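Local coordinates for bifunctional GH43-CE protein (Bacteroides eggerthii, PDB 6MLY) that probably hydrolyses xylan-derived substrates, joining a family 43 glycoside hydrolase module, generally assigned as a beta-xylosidase, to a carbohydrate esterase module, at residues L68-A72 against L127-W132; V314-F319 against F505-I510; A430-K434 against Q564-Q568; I605-N611 against Y662-R668. All blocks are in the same frame, centred on the assembly; numbering follows the deposited sequence.

Contact 1: residues L68-A72 against L127-W132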
loop_
_atom_site.group_PDB
_atom_site.type_symbol
_atom_site.label_atom_id
_atom_site.label_comp_id
_atom_site.label_asym_id
_atom_site.label_seq_id
_atom_site.Cartn_x
_atom_site.Cartn_y
_atom_site.Cartn_z
ATOM N N LEU A 68 15.547 17.702 -8.873
ATOM C CA LEU A 68 16.078 17.082 -10.084
ATOM C C LEU A 68 16.346 18.167 -11.133
ATOM O O LEU A 68 15.503 19.049 -11.353
ATOM C CB LEU A 68 15.072 16.050 -10.603
ATOM C CG LEU A 68 14.922 14.798 -9.741
ATOM C CD1 LEU A 68 13.562 14.138 -9.952
ATOM C CD2 LEU A 68 16.051 13.817 -10.022
ATOM N N VAL A 69 17.513 18.084 -11.785
ATOM C CA VAL A 69 17.935 19.092 -12.755
ATOM C C VAL A 69 18.242 18.457 -14.119
ATOM O O VAL A 69 18.059 19.123 -15.146
ATOM C CB VAL A 69 19.128 19.906 -12.219
ATOM C CG1 VAL A 69 18.724 20.715 -10.997
ATOM C CG2 VAL A 69 20.341 19.035 -11.909
ATOM N N ASN A 70 18.698 17.197 -14.136
ATOM C CA ASN A 70 19.142 16.544 -15.371
ATOM C C ASN A 70 19.266 15.030 -15.144
ATOM O O ASN A 70 19.299 14.558 -13.997
ATOM C CB ASN A 70 20.467 17.153 -15.859
ATOM C CG ASN A 70 20.781 16.913 -17.324
ATOM O OD1 ASN A 70 20.080 16.180 -18.019
ATOM N ND2 ASN A 70 21.845 17.537 -17.804
ATOM N N TYR A 71 19.319 14.294 -16.265
ATOM C CA TYR A 71 19.639 12.873 -16.317
ATOM C C TYR A 71 20.851 12.658 -17.237
ATOM O O TYR A 71 21.073 13.430 -18.172
ATOM C CB TYR A 71 18.435 12.072 -16.814
ATOM C CG TYR A 71 17.319 11.927 -15.812
ATOM C CD1 TYR A 71 16.360 12.914 -15.650
ATOM C CD2 TYR A 71 17.217 10.795 -15.020
ATOM C CE1 TYR A 71 15.336 12.783 -14.726
ATOM C CE2 TYR A 71 16.191 10.644 -14.101
ATOM C CZ TYR A 71 15.245 11.640 -13.950
ATOM O OH TYR A 71 14.239 11.489 -13.036
ATOM N N ALA A 72 21.609 11.586 -16.972
ATOM C CA ALA A 72 22.843 11.274 -17.692
ATOM C C ALA A 72 22.541 10.727 -19.093
ATOM O O ALA A 72 23.278 11.028 -20.045
ATOM C CB ALA A 72 23.674 10.295 -16.902
ATOM N N LEU A 127 26.169 20.862 -15.626
ATOM C CA LEU A 127 25.559 19.623 -15.112
ATOM C C LEU A 127 24.022 19.671 -15.192
ATOM O O LEU A 127 23.371 18.629 -15.168
ATOM C CB LEU A 127 26.038 19.414 -13.670
ATOM C CG LEU A 127 25.828 18.019 -13.088
ATOM C CD1 LEU A 127 26.407 16.949 -13.996
ATOM C CD2 LEU A 127 26.441 17.918 -11.701
ATOM N N GLU A 128 23.444 20.869 -15.310
ATOM C CA GLU A 128 21.995 21.040 -15.309
ATOM C C GLU A 128 21.425 20.979 -16.735
ATOM O O GLU A 128 20.293 20.540 -16.911
ATOM C CB GLU A 128 21.632 22.350 -14.610
ATOM C CG GLU A 128 22.183 22.441 -13.193
ATOM C CD GLU A 128 21.881 23.731 -12.444
ATOM O OE1 GLU A 128 22.465 23.932 -11.359
ATOM O OE2 GLU A 128 21.069 24.534 -12.945
ATOM N N LYS A 129 22.198 21.412 -17.743
ATOM C CA LYS A 129 21.677 21.587 -19.121
ATOM C C LYS A 129 22.384 20.677 -20.139
ATOM O O LYS A 129 21.788 20.321 -21.158
ATOM C CB LYS A 129 21.809 23.050 -19.561
ATOM C CG LYS A 129 21.172 24.065 -18.619
ATOM C CD LYS A 129 21.124 25.478 -19.179
ATOM C CE LYS A 129 21.370 26.547 -18.130
ATOM N NZ LYS A 129 22.044 27.741 -18.699
ATOM N N GLY A 130 23.649 20.324 -19.889
ATOM C CA GLY A 130 24.442 19.554 -20.842
ATOM C C GLY A 130 25.080 20.457 -21.898
ATOM O O GLY A 130 25.209 21.660 -21.682
ATOM N N PRO A 131 25.466 19.883 -23.047
ATOM C CA PRO A 131 25.226 18.488 -23.395
ATOM C C PRO A 131 26.328 17.567 -22.849
ATOM O O PRO A 131 27.268 18.046 -22.216
ATOM C CB PRO A 131 25.197 18.433 -24.934
ATOM C CG PRO A 131 25.474 19.855 -25.374
ATOM C CD PRO A 131 26.161 20.489 -24.184
ATOM N N TRP A 132 26.175 16.260 -23.095
ATOM C CA TRP A 132 27.115 15.233 -22.651
ATOM C C TRP A 132 27.989 14.774 -23.823
ATOM O O TRP A 132 27.492 14.571 -24.931
ATOM C CB TRP A 132 26.384 14.018 -22.071
ATOM C CG TRP A 132 25.500 14.259 -20.887
ATOM C CD1 TRP A 132 24.136 14.277 -20.883
ATOM C CD2 TRP A 132 25.908 14.424 -19.516
ATOM N NE1 TRP A 132 23.668 14.469 -19.614
ATOM C CE2 TRP A 132 24.728 14.558 -18.751
ATOM C CE3 TRP A 132 27.145 14.482 -18.861
ATOM C CZ2 TRP A 132 24.753 14.754 -17.371
ATOM C CZ3 TRP A 132 27.170 14.671 -17.495
ATOM C CH2 TRP A 132 25.986 14.806 -16.764
#
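Asn-70 has more of its surface covered here than any other residue of the two segments. It takes the t rotamer, and its CA-to-CB bond points toward the loop 127-132. Its ND2 donates to Leu-127 O at 3.2 Å. Its OD1 turns back on its own chain and takes a weak hydrogen bond from Tyr-71 N at 2.7 Å. Val-69 also points toward the loop, and its CG2 lies 4.1 Å from Glu-128 CG. The Glu-128 chain is extended beyond chi1 and carries its carboxylate to Tyr-43 and Lys-59, the latter as a salt bridge. Family 43 enzymes have a five-bladed beta-propeller fold. Here strand 66-71, at the edge of one four-stranded antiparallel sheet, meets the loop between strands 118-124 and 133-137 of another, consistent with contact between two blades. Trp-132 comes from the far end of that loop in the m rotamer and points back toward the strand. Its NE1 donates to Tyr-71 O at 3.1 Å, near the ring plane. Ala-72 O lies over one face of the indole, 3.5 Å from Trp-132 CD1. Tyr-71 points away, and its OH bonds Leu-330 O. The loop turns through Gly-130, whose phi of 84° and psi of -159° would jam a CB against the preceding carbonyl. A cis peptide bond to Pro-131 follows.

Contact 2: residues V314-F319 against F505-I510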
loop_
_atom_site.group_PDB
_atom_site.type_symbol
_atom_site.label_atom_id
_atom_site.label_comp_id
_atom_site.label_asym_id
_atom_site.label_seq_id
_atom_site.Cartn_x
_atom_site.Cartn_y
_atom_site.Cartn_z
ATOM N N VAL A 314 9.141 14.802 -6.586
ATOM C CA VAL A 314 7.811 14.418 -7.116
ATOM C C VAL A 314 6.976 15.692 -7.264
ATOM O O VAL A 314 6.992 16.539 -6.378
ATOM C CB VAL A 314 7.093 13.401 -6.208
ATOM C CG1 VAL A 314 7.784 12.049 -6.204
ATOM C CG2 VAL A 314 6.933 13.916 -4.787
ATOM N N ALA A 315 6.262 15.817 -8.385
ATOM C CA ALA A 315 5.403 16.970 -8.629
ATOM C C ALA A 315 4.124 16.532 -9.355
ATOM O O ALA A 315 4.123 15.522 -10.063
ATOM C CB ALA A 315 6.159 18.007 -9.415
ATOM N N SER A 316 3.040 17.297 -9.151
ATOM C CA SER A 316 1.793 17.161 -9.917
ATOM C C SER A 316 2.045 17.619 -11.357
ATOM O O SER A 316 2.978 18.390 -11.593
ATOM C CB SER A 316 0.670 17.959 -9.294
ATOM O OG SER A 316 0.419 17.541 -7.961
ATOM N N ASP A 317 1.217 17.146 -12.298
ATOM C CA ASP A 317 1.312 17.536 -13.705
ATOM C C ASP A 317 -0.094 17.682 -14.289
ATOM O O ASP A 317 -0.844 16.716 -14.346
ATOM C CB ASP A 317 2.120 16.524 -14.525
ATOM C CG ASP A 317 2.806 17.105 -15.756
ATOM O OD1 ASP A 317 2.483 18.252 -16.138
ATOM O OD2 ASP A 317 3.670 16.408 -16.323
ATOM N N ASP A 318 -0.417 18.899 -14.740
ATOM C CA ASP A 318 -1.707 19.213 -15.357
ATOM C C ASP A 318 -1.688 18.812 -16.840
ATOM O O ASP A 318 -2.713 18.918 -17.527
ATOM C CB ASP A 318 -2.060 20.694 -15.168
ATOM C CG ASP A 318 -1.099 21.681 -15.817
ATOM O OD1 ASP A 318 -0.035 21.244 -16.295
ATOM O OD2 ASP A 318 -1.422 22.885 -15.839
ATOM N N PHE A 319 -0.517 18.373 -17.323
ATOM C CA PHE A 319 -0.270 17.947 -18.707
ATOM C C PHE A 319 -0.587 19.094 -19.679
ATOM O O PHE A 319 -1.006 18.863 -20.817
ATOM C CB PHE A 319 -1.011 16.642 -19.007
ATOM C CG PHE A 319 -0.458 15.447 -18.269
ATOM C CD1 PHE A 319 0.850 15.033 -18.472
ATOM C CD2 PHE A 319 -1.235 14.740 -17.366
ATOM C CE1 PHE A 319 1.365 13.941 -17.789
ATOM C CE2 PHE A 319 -0.720 13.646 -16.685
ATOM C CZ PHE A 319 0.577 13.247 -16.901
ATOM N N PHE A 505 -5.257 11.059 -19.900
ATOM C CA PHE A 505 -5.089 11.481 -18.509
ATOM C C PHE A 505 -5.045 13.011 -18.463
ATOM O O PHE A 505 -4.168 13.617 -19.089
ATOM C CB PHE A 505 -3.793 10.931 -17.910
ATOM C CG PHE A 505 -3.716 9.431 -17.787
ATOM C CD1 PHE A 505 -3.841 8.812 -16.553
ATOM C CD2 PHE A 505 -3.487 8.637 -18.900
ATOM C CE1 PHE A 505 -3.741 7.435 -16.436
ATOM C CE2 PHE A 505 -3.400 7.258 -18.781
ATOM C CZ PHE A 505 -3.528 6.659 -17.550
ATOM N N ASP A 506 -5.992 13.625 -17.738
ATOM C CA ASP A 506 -6.066 15.089 -17.643
ATOM C C ASP A 506 -4.901 15.603 -16.787
ATOM O O ASP A 506 -4.269 16.604 -17.138
ATOM C CB ASP A 506 -7.411 15.571 -17.087
ATOM C CG ASP A 506 -7.610 17.079 -17.169
ATOM O OD1 ASP A 506 -6.934 17.726 -18.005
ATOM O OD2 ASP A 506 -8.432 17.602 -16.391
ATOM N N TYR A 507 -4.639 14.909 -15.670
ATOM C CA TYR A 507 -3.638 15.319 -14.695
ATOM C C TYR A 507 -3.155 14.115 -13.874
ATOM O O TYR A 507 -3.789 13.061 -13.839
ATOM C CB TYR A 507 -4.193 16.422 -13.782
ATOM C CG TYR A 507 -5.259 15.995 -12.804
ATOM C CD1 TYR A 507 -4.936 15.410 -11.590
ATOM C CD2 TYR A 507 -6.600 16.206 -13.077
ATOM C CE1 TYR A 507 -5.913 15.030 -10.682
ATOM C CE2 TYR A 507 -7.590 15.829 -12.182
ATOM C CZ TYR A 507 -7.248 15.238 -10.979
ATOM O OH TYR A 507 -8.229 14.864 -10.102
ATOM N N PHE A 508 -1.989 14.295 -13.244
ATOM C CA PHE A 508 -1.561 13.514 -12.092
ATOM C C PHE A 508 -1.348 14.491 -10.936
ATOM O O PHE A 508 -0.838 15.584 -11.137
ATOM C CB PHE A 508 -0.292 12.711 -12.396
ATOM C CG PHE A 508 0.345 12.057 -11.195
ATOM C CD1 PHE A 508 0.016 10.760 -10.829
ATOM C CD2 PHE A 508 1.272 12.738 -10.423
ATOM C CE1 PHE A 508 0.597 10.162 -9.721
ATOM C CE2 PHE A 508 1.854 12.139 -9.318
ATOM C CZ PHE A 508 1.513 10.853 -8.964
ATOM N N LYS A 509 -1.774 14.091 -9.737
ATOM C CA LYS A 509 -1.700 14.938 -8.560
ATOM C C LYS A 509 -1.106 14.108 -7.424
ATOM O O LYS A 509 -1.500 12.959 -7.242
ATOM C CB LYS A 509 -3.088 15.481 -8.199
ATOM C CG LYS A 509 -3.115 16.928 -7.727
ATOM C CD LYS A 509 -3.439 17.093 -6.259
ATOM C CE LYS A 509 -4.910 16.915 -5.967
ATOM N NZ LYS A 509 -5.238 17.394 -4.606
ATOM N N ILE A 510 -0.154 14.700 -6.693
ATOM C CA ILE A 510 0.509 14.043 -5.575
ATOM C C ILE A 510 0.623 15.034 -4.412
ATOM O O ILE A 510 0.941 16.213 -4.612
ATOM C CB ILE A 510 1.880 13.472 -5.987
ATOM C CG1 ILE A 510 2.465 12.579 -4.891
ATOM C CG2 ILE A 510 2.844 14.583 -6.387
ATOM C CD1 ILE A 510 3.664 11.774 -5.326
HETATM O O HOH W 1 -5.501 19.331 -16.600
#
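A serine hydroxyl takes the place of a backbone carbonyl here. Ile-510 N donates to Ser-316 OG at 3.2 Å, while Ala-315 O bonds Gln-372 instead. The strand is 502-511 of the concanavalin A-like beta-sandwich, and 314-319 is a loop running roughly antiparallel beside it. A single antiparallel hydrogen-bonded pair joins them: Asp-317 N to Phe-508 O at 2.8 Å, and Phe-508 N to Asp-317 O at 2.9 Å. The pairing does not go on past Asp-317. Its OD1 accepts from Phe-319 N at 3.2 Å, an Asx turn, and also meets Arg-321 in a salt bridge. Phe-319 has positive phi and turns toward the strand; its CE2 is 4.3 Å from Phe-505 CB and 4.4 Å from Phe-508 CB. At the other end Val-314 CB packs on Ile-510 CD1 at 3.9 Å. Asp-318 O and Asp-506 O, both acceptors, stand 2.8 Å apart, and a water sits 3.0 Å from Asp-318 O and 2.6 Å from Asp-506 OD1.

Contact 3: residues A430-K434 against Q564-Q568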
loop_
_atom_site.group_PDB
_atom_site.type_symbol
_atom_site.label_atom_id
_atom_site.label_comp_id
_atom_site.label_asym_id
_atom_site.label_seq_id
_atom_site.Cartn_x
_atom_site.Cartn_y
_atom_site.Cartn_z
ATOM N N ALA A 430 -4.981 -10.900 -8.667
ATOM C CA ALA A 430 -6.268 -11.188 -8.081
ATOM C C ALA A 430 -7.179 -9.958 -8.196
ATOM O O ALA A 430 -6.967 -8.960 -7.497
ATOM C CB ALA A 430 -6.068 -11.602 -6.642
ATOM N N GLU A 431 -8.179 -10.041 -9.087
ATOM C CA GLU A 431 -9.244 -9.038 -9.161
ATOM C C GLU A 431 -10.130 -9.226 -7.925
ATOM O O GLU A 431 -10.693 -10.296 -7.721
ATOM C CB GLU A 431 -10.024 -9.112 -10.482
ATOM C CG GLU A 431 -10.241 -10.517 -11.029
ATOM C CD GLU A 431 -11.266 -10.624 -12.150
ATOM O OE1 GLU A 431 -11.317 -9.708 -13.002
ATOM O OE2 GLU A 431 -12.016 -11.624 -12.169
ATOM N N VAL A 432 -10.203 -8.182 -7.092
ATOM C CA VAL A 432 -10.814 -8.242 -5.765
ATOM C C VAL A 432 -12.286 -7.819 -5.865
ATOM O O VAL A 432 -13.186 -8.592 -5.536
ATOM C CB VAL A 432 -10.043 -7.361 -4.762
ATOM C CG1 VAL A 432 -10.768 -7.237 -3.430
ATOM C CG2 VAL A 432 -8.621 -7.863 -4.556
ATOM N N GLU A 433 -12.499 -6.577 -6.307
ATOM C CA GLU A 433 -13.804 -5.926 -6.353
ATOM C C GLU A 433 -13.989 -5.356 -7.761
ATOM O O GLU A 433 -13.000 -5.109 -8.469
ATOM C CB GLU A 433 -13.873 -4.850 -5.265
ATOM C CG GLU A 433 -15.214 -4.149 -5.154
ATOM C CD GLU A 433 -15.277 -3.077 -4.078
ATOM O OE1 GLU A 433 -14.604 -3.253 -3.019
ATOM O OE2 GLU A 433 -15.986 -2.058 -4.308
ATOM N N LYS A 434 -15.251 -5.163 -8.164
ATOM C CA LYS A 434 -15.574 -4.759 -9.521
ATOM C C LYS A 434 -16.890 -3.979 -9.537
ATOM O O LYS A 434 -17.928 -4.522 -9.174
ATOM C CB LYS A 434 -15.660 -6.003 -10.404
ATOM C CG LYS A 434 -15.956 -5.736 -11.871
ATOM C CD LYS A 434 -15.469 -6.841 -12.785
ATOM C CE LYS A 434 -15.890 -8.222 -12.321
ATOM N NZ LYS A 434 -15.517 -9.268 -13.300
ATOM N N GLN A 564 -13.418 -8.355 4.118
ATOM C CA GLN A 564 -13.475 -7.541 2.893
ATOM C C GLN A 564 -14.828 -7.746 2.188
ATOM O O GLN A 564 -15.379 -6.797 1.628
ATOM C CB GLN A 564 -12.292 -7.884 1.980
ATOM C CG GLN A 564 -12.363 -7.269 0.584
ATOM C CD GLN A 564 -12.313 -5.757 0.567
ATOM O OE1 GLN A 564 -13.008 -5.101 -0.241
ATOM N NE2 GLN A 564 -11.469 -5.187 1.444
ATOM N N ALA A 565 -15.349 -8.981 2.216
ATOM C CA ALA A 565 -16.640 -9.335 1.573
ATOM C C ALA A 565 -17.819 -8.649 2.284
ATOM O O ALA A 565 -18.781 -8.237 1.637
ATOM C CB ALA A 565 -16.825 -10.836 1.557
ATOM N N ALA A 566 -17.729 -8.552 3.616
ATOM C CA ALA A 566 -18.744 -7.918 4.452
ATOM C C ALA A 566 -18.847 -6.422 4.127
ATOM O O ALA A 566 -19.936 -5.851 4.153
ATOM C CB ALA A 566 -18.414 -8.138 5.908
ATOM N N PHE A 567 -17.704 -5.799 3.826
ATOM C CA PHE A 567 -17.643 -4.366 3.540
ATOM C C PHE A 567 -18.394 -4.047 2.238
ATOM O O PHE A 567 -19.160 -3.080 2.172
ATOM C CB PHE A 567 -16.196 -3.877 3.466
ATOM C CG PHE A 567 -16.085 -2.382 3.318
ATOM C CD1 PHE A 567 -16.422 -1.543 4.371
ATOM C CD2 PHE A 567 -15.687 -1.810 2.119
ATOM C CE1 PHE A 567 -16.342 -0.165 4.234
ATOM C CE2 PHE A 567 -15.607 -0.432 1.985
ATOM C CZ PHE A 567 -15.934 0.389 3.042
ATOM N N GLN A 568 -18.178 -4.872 1.208
ATOM C CA GLN A 568 -18.746 -4.633 -0.115
ATOM C C GLN A 568 -20.277 -4.687 -0.058
ATOM O O GLN A 568 -20.936 -4.061 -0.883
ATOM C CB GLN A 568 -18.182 -5.635 -1.126
ATOM C CG GLN A 568 -16.746 -5.327 -1.529
ATOM C CD GLN A 568 -16.094 -6.464 -2.273
ATOM O OE1 GLN A 568 -16.641 -6.999 -3.235
ATOM N NE2 GLN A 568 -14.905 -6.842 -1.834
#
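Gln-568, Glu-433 and Val-432 account for most of this small surface contact, which buries 160 Å² in all. Gln-568 points toward the strand from the helix. Its CG lies 3.3 Å from Glu-433 OE1, so the carboxylate rests on the aliphatic part of the glutamine. The amide end is held within the helix: Gln-568 NE2 donates to Gln-564 OE1 at 3.0 Å, one turn earlier. Glu-433 reaches across with chi1 and chi2 both t. Its OE1 is 3.7 Å from Gln-564 OE1, and it accepts a hydrogen bond from Gly-472 N on its own side. Val-432 also points toward the helix. Its CG1 touches Gln-564 CG at 4.3 Å and stands 4.5 Å from Gln-568 NE2. The two segments share no hydrogen bond. Their axes approach to 10.2 Å at 27°, so strand and helix run nearly parallel, with mainly side chains filling the gap. Asn-473 of strand 469-476 adds to the seam, touching both Val-432 and Gln-564. Phe-567, whose CA-to-CB bond points sideways, stacks on Tyr-537 of the esterase sheet. Strand 430-436 is an outermost strand of its sheet in the concanavalin A-like sandwich. Helix 563-577 makes the crossover between the parallel strands 546-552 and 579-584. The arrangement is a domain interface, with a sandwich edge laid against a beta-alpha-beta helix of an alpha/beta-hydrolase fold.

Contact 4: residues I605-N611 against Y662-R668. With EDO (1,2-ethanediol), chain G.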
loop_
_atom_site.group_PDB
_atom_site.type_symbol
_atom_site.label_atom_id
_atom_site.label_comp_id
_atom_site.label_asym_id
_atom_site.label_seq_id
_atom_site.Cartn_x
_atom_site.Cartn_y
_atom_site.Cartn_z
ATOM N N ILE A 605 -14.531 -5.648 19.835
ATOM C CA ILE A 605 -15.324 -4.540 20.390
ATOM C C ILE A 605 -14.526 -3.865 21.517
ATOM O O ILE A 605 -14.456 -2.632 21.588
ATOM C CB ILE A 605 -16.709 -5.031 20.865
ATOM C CG1 ILE A 605 -17.523 -5.629 19.714
ATOM C CG2 ILE A 605 -17.471 -3.911 21.556
ATOM C CD1 ILE A 605 -18.609 -6.591 20.159
ATOM N N ARG A 606 -13.939 -4.683 22.399
ATOM C CA ARG A 606 -13.079 -4.196 23.476
ATOM C C ARG A 606 -11.985 -3.300 22.883
ATOM O O ARG A 606 -11.699 -2.239 23.422
ATOM C CB ARG A 606 -12.458 -5.359 24.256
ATOM C CG ARG A 606 -13.331 -5.908 25.373
ATOM C CD ARG A 606 -12.598 -6.939 26.209
ATOM N NE ARG A 606 -12.150 -8.079 25.420
ATOM C CZ ARG A 606 -12.585 -9.324 25.578
ATOM N NH1 ARG A 606 -13.339 -9.626 26.618
ATOM N NH2 ARG A 606 -12.264 -10.264 24.706
ATOM N N PHE A 607 -11.400 -3.738 21.763
ATOM C CA PHE A 607 -10.325 -3.006 21.101
ATOM C C PHE A 607 -10.818 -1.622 20.650
ATOM O O PHE A 607 -10.110 -0.625 20.815
ATOM C CB PHE A 607 -9.780 -3.807 19.916
ATOM C CG PHE A 607 -8.704 -3.099 19.136
ATOM C CD1 PHE A 607 -7.382 -3.148 19.550
ATOM C CD2 PHE A 607 -9.015 -2.368 18.000
ATOM C CE1 PHE A 607 -6.391 -2.490 18.836
ATOM C CE2 PHE A 607 -8.020 -1.711 17.289
ATOM C CZ PHE A 607 -6.712 -1.774 17.707
ATOM N N ILE A 608 -12.026 -1.588 20.077
ATOM C CA ILE A 608 -12.614 -0.392 19.473
ATOM C C ILE A 608 -12.739 0.724 20.518
ATOM O O ILE A 608 -12.477 1.883 20.213
ATOM C CB ILE A 608 -13.974 -0.737 18.825
ATOM C CG1 ILE A 608 -13.787 -1.541 17.536
ATOM C CG2 ILE A 608 -14.827 0.503 18.591
ATOM C CD1 ILE A 608 -12.855 -0.897 16.532
ATOM N N ARG A 609 -13.169 0.366 21.730
ATOM C CA ARG A 609 -13.397 1.340 22.786
ATOM C C ARG A 609 -12.041 1.850 23.281
ATOM O O ARG A 609 -11.847 3.050 23.460
ATOM C CB ARG A 609 -14.236 0.725 23.914
ATOM C CG ARG A 609 -15.698 0.490 23.545
ATOM C CD ARG A 609 -16.635 0.474 24.741
ATOM N NE ARG A 609 -18.035 0.512 24.348
ATOM C CZ ARG A 609 -18.766 -0.555 24.018
ATOM N NH1 ARG A 609 -18.195 -1.744 23.921
ATOM N NH2 ARG A 609 -20.065 -0.433 23.782
ATOM N N ALA A 610 -11.100 0.918 23.461
ATOM C CA ALA A 610 -9.802 1.190 24.050
ATOM C C ALA A 610 -8.968 2.092 23.129
ATOM O O ALA A 610 -8.142 2.875 23.612
ATOM C CB ALA A 610 -9.098 -0.114 24.328
ATOM N N ASN A 611 -9.190 1.974 21.813
ATOM C CA ASN A 611 -8.448 2.733 20.810
ATOM C C ASN A 611 -9.365 3.757 20.128
ATOM O O ASN A 611 -9.060 4.226 19.033
ATOM C CB ASN A 611 -7.794 1.796 19.791
ATOM C CG ASN A 611 -6.627 1.027 20.373
ATOM O OD1 ASN A 611 -5.463 1.396 20.167
ATOM N ND2 ASN A 611 -6.929 -0.027 21.118
ATOM N N TYR A 662 -7.103 -5.730 26.353
ATOM C CA TYR A 662 -7.987 -4.684 26.858
ATOM C C TYR A 662 -9.198 -5.322 27.534
ATOM O O TYR A 662 -10.330 -5.078 27.128
ATOM C CB TYR A 662 -8.370 -3.741 25.712
ATOM C CG TYR A 662 -7.206 -3.244 24.890
ATOM C CD1 TYR A 662 -6.864 -3.849 23.688
ATOM C CD2 TYR A 662 -6.444 -2.165 25.307
ATOM C CE1 TYR A 662 -5.805 -3.390 22.920
ATOM C CE2 TYR A 662 -5.381 -1.694 24.551
ATOM C CZ TYR A 662 -5.057 -2.308 23.353
ATOM O OH TYR A 662 -4.002 -1.855 22.611
ATOM N N PRO A 663 -9.007 -6.145 28.596
ATOM C CA PRO A 663 -10.125 -6.790 29.290
ATOM C C PRO A 663 -10.907 -5.833 30.203
ATOM O O PRO A 663 -12.050 -6.105 30.547
ATOM C CB PRO A 663 -9.432 -7.875 30.125
ATOM C CG PRO A 663 -8.063 -7.297 30.424
ATOM C CD PRO A 663 -7.707 -6.482 29.199
ATOM N N SER A 664 -10.254 -4.730 30.583
ATOM C CA SER A 664 -10.807 -3.610 31.355
ATOM C C SER A 664 -12.094 -3.062 30.713
ATOM O O SER A 664 -13.036 -2.696 31.412
ATOM C CB SER A 664 -9.734 -2.532 31.484
ATOM O OG SER A 664 -10.223 -1.356 32.113
ATOM N N PHE A 665 -12.117 -3.003 29.375
ATOM C CA PHE A 665 -13.097 -2.228 28.618
ATOM C C PHE A 665 -14.330 -3.078 28.315
ATOM O O PHE A 665 -14.277 -4.301 28.378
ATOM C CB PHE A 665 -12.473 -1.701 27.322
ATOM C CG PHE A 665 -11.389 -0.673 27.536
ATOM C CD1 PHE A 665 -10.088 -1.061 27.817
ATOM C CD2 PHE A 665 -11.679 0.683 27.479
ATOM C CE1 PHE A 665 -9.098 -0.115 28.026
ATOM C CE2 PHE A 665 -10.688 1.627 27.689
ATOM C CZ PHE A 665 -9.398 1.227 27.960
ATOM N N SER A 666 -15.423 -2.392 27.963
ATOM C CA SER A 666 -16.724 -3.004 27.740
ATOM C C SER A 666 -16.780 -3.634 26.343
ATOM O O SER A 666 -16.334 -3.041 25.370
ATOM C CB SER A 666 -17.829 -1.994 27.926
ATOM O OG SER A 666 -19.106 -2.619 27.877
ATOM N N SER A 667 -17.377 -4.832 26.273
ATOM C CA SER A 667 -17.615 -5.568 25.025
ATOM C C SER A 667 -19.081 -5.439 24.580
ATOM O O SER A 667 -19.550 -6.262 23.804
ATOM C CB SER A 667 -17.241 -7.021 25.189
ATOM O OG SER A 667 -18.144 -7.683 26.063
ATOM N N ARG A 668 -19.779 -4.398 25.049
ATOM C CA ARG A 668 -21.209 -4.229 24.794
ATOM C C ARG A 668 -21.447 -3.786 23.350
ATOM O O ARG A 668 -20.562 -3.216 22.713
ATOM C CB ARG A 668 -21.826 -3.178 25.720
ATOM C CG ARG A 668 -22.338 -3.731 27.039
ATOM C CD ARG A 668 -22.972 -2.637 27.876
ATOM N NE ARG A 668 -23.463 -3.119 29.163
ATOM C CZ ARG A 668 -22.881 -2.878 30.332
ATOM N NH1 ARG A 668 -21.746 -2.196 30.385
ATOM N NH2 ARG A 668 -23.452 -3.305 31.445
HETATM C C1 EDO G . -19.623 -4.349 30.956
HETATM O O1 EDO G . -19.480 -2.987 30.559
HETATM C C2 EDO G . -19.847 -5.241 29.745
HETATM O O2 EDO G . -18.758 -6.160 29.634
#
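The loop 662-668 wraps around the C-terminal turns of helix 596-610, in the alpha/beta-hydrolase fold of the esterase module. Another side of the helix packs on the sheet, where Ile-605 and Ile-608 touch Ile-622. The clearest bump is the methyl of Ala-610. It fits a hollow between two rings of the loop, with CB 3.5 Å from Tyr-662 CD2 and 3.7 Å from Phe-665 CE1. It sits over the face of Phe-665 in a CH-pi contact, 3.7 Å from the ring centroid. The Tyr-662 ring fits beside Phe-607 and Asn-611. Its CE1 is 3.7 Å from Phe-607 CD1, and Asn-611 ND2 lies over its face, 3.7 Å from Tyr-662 CZ. That amide also donates to Phe-607 O at 3.3 Å as the helix ends. The stem of Arg-606 occupies the curve of the loop: its CD is 3.1 Å from Tyr-662 O, and its CG is 3.5 Å from Phe-665 O and 4.1 Å from Ser-667 CB. Nearby, Ser-667 OG bonds Glu-656. Ile-605 CG2 presses on the last part of the loop, 3.4 Å from Arg-668 O. A 1,2-ethanediol, probably from the crystallisation liquor, hydrogen-bonds through O1 to Ser-666 OG at 2.7 Å. Arg-609 pins the same part of the loop: its NH1 makes a weak bond to Ser-666 O at 2.7 Å, and its NH1 and NH2 both donate to Arg-668 O, each at 3.0 Å.

From the N terminus, contact 1 comes first. It closes a loop wholly inside the glycoside hydrolase module and joins two of its sheets. Contact 2 opens at 314-319, in the loop between strands 275-282 and 333-335, and closes at 505-510, laying that loop along strand 502-511 of the concanavalin A-like sandwich. Contact 3 opens at 430-434, before contact 2 has closed, and closes at 564-568. The two therefore cross, and contact 3 ties the sandwich to the esterase. Contact 4 follows in series, within the esterase module. Contacts 1 and 4 lie on opposite sides of the chain's centre, their own centres about 58 Å apart. None of the four touches another.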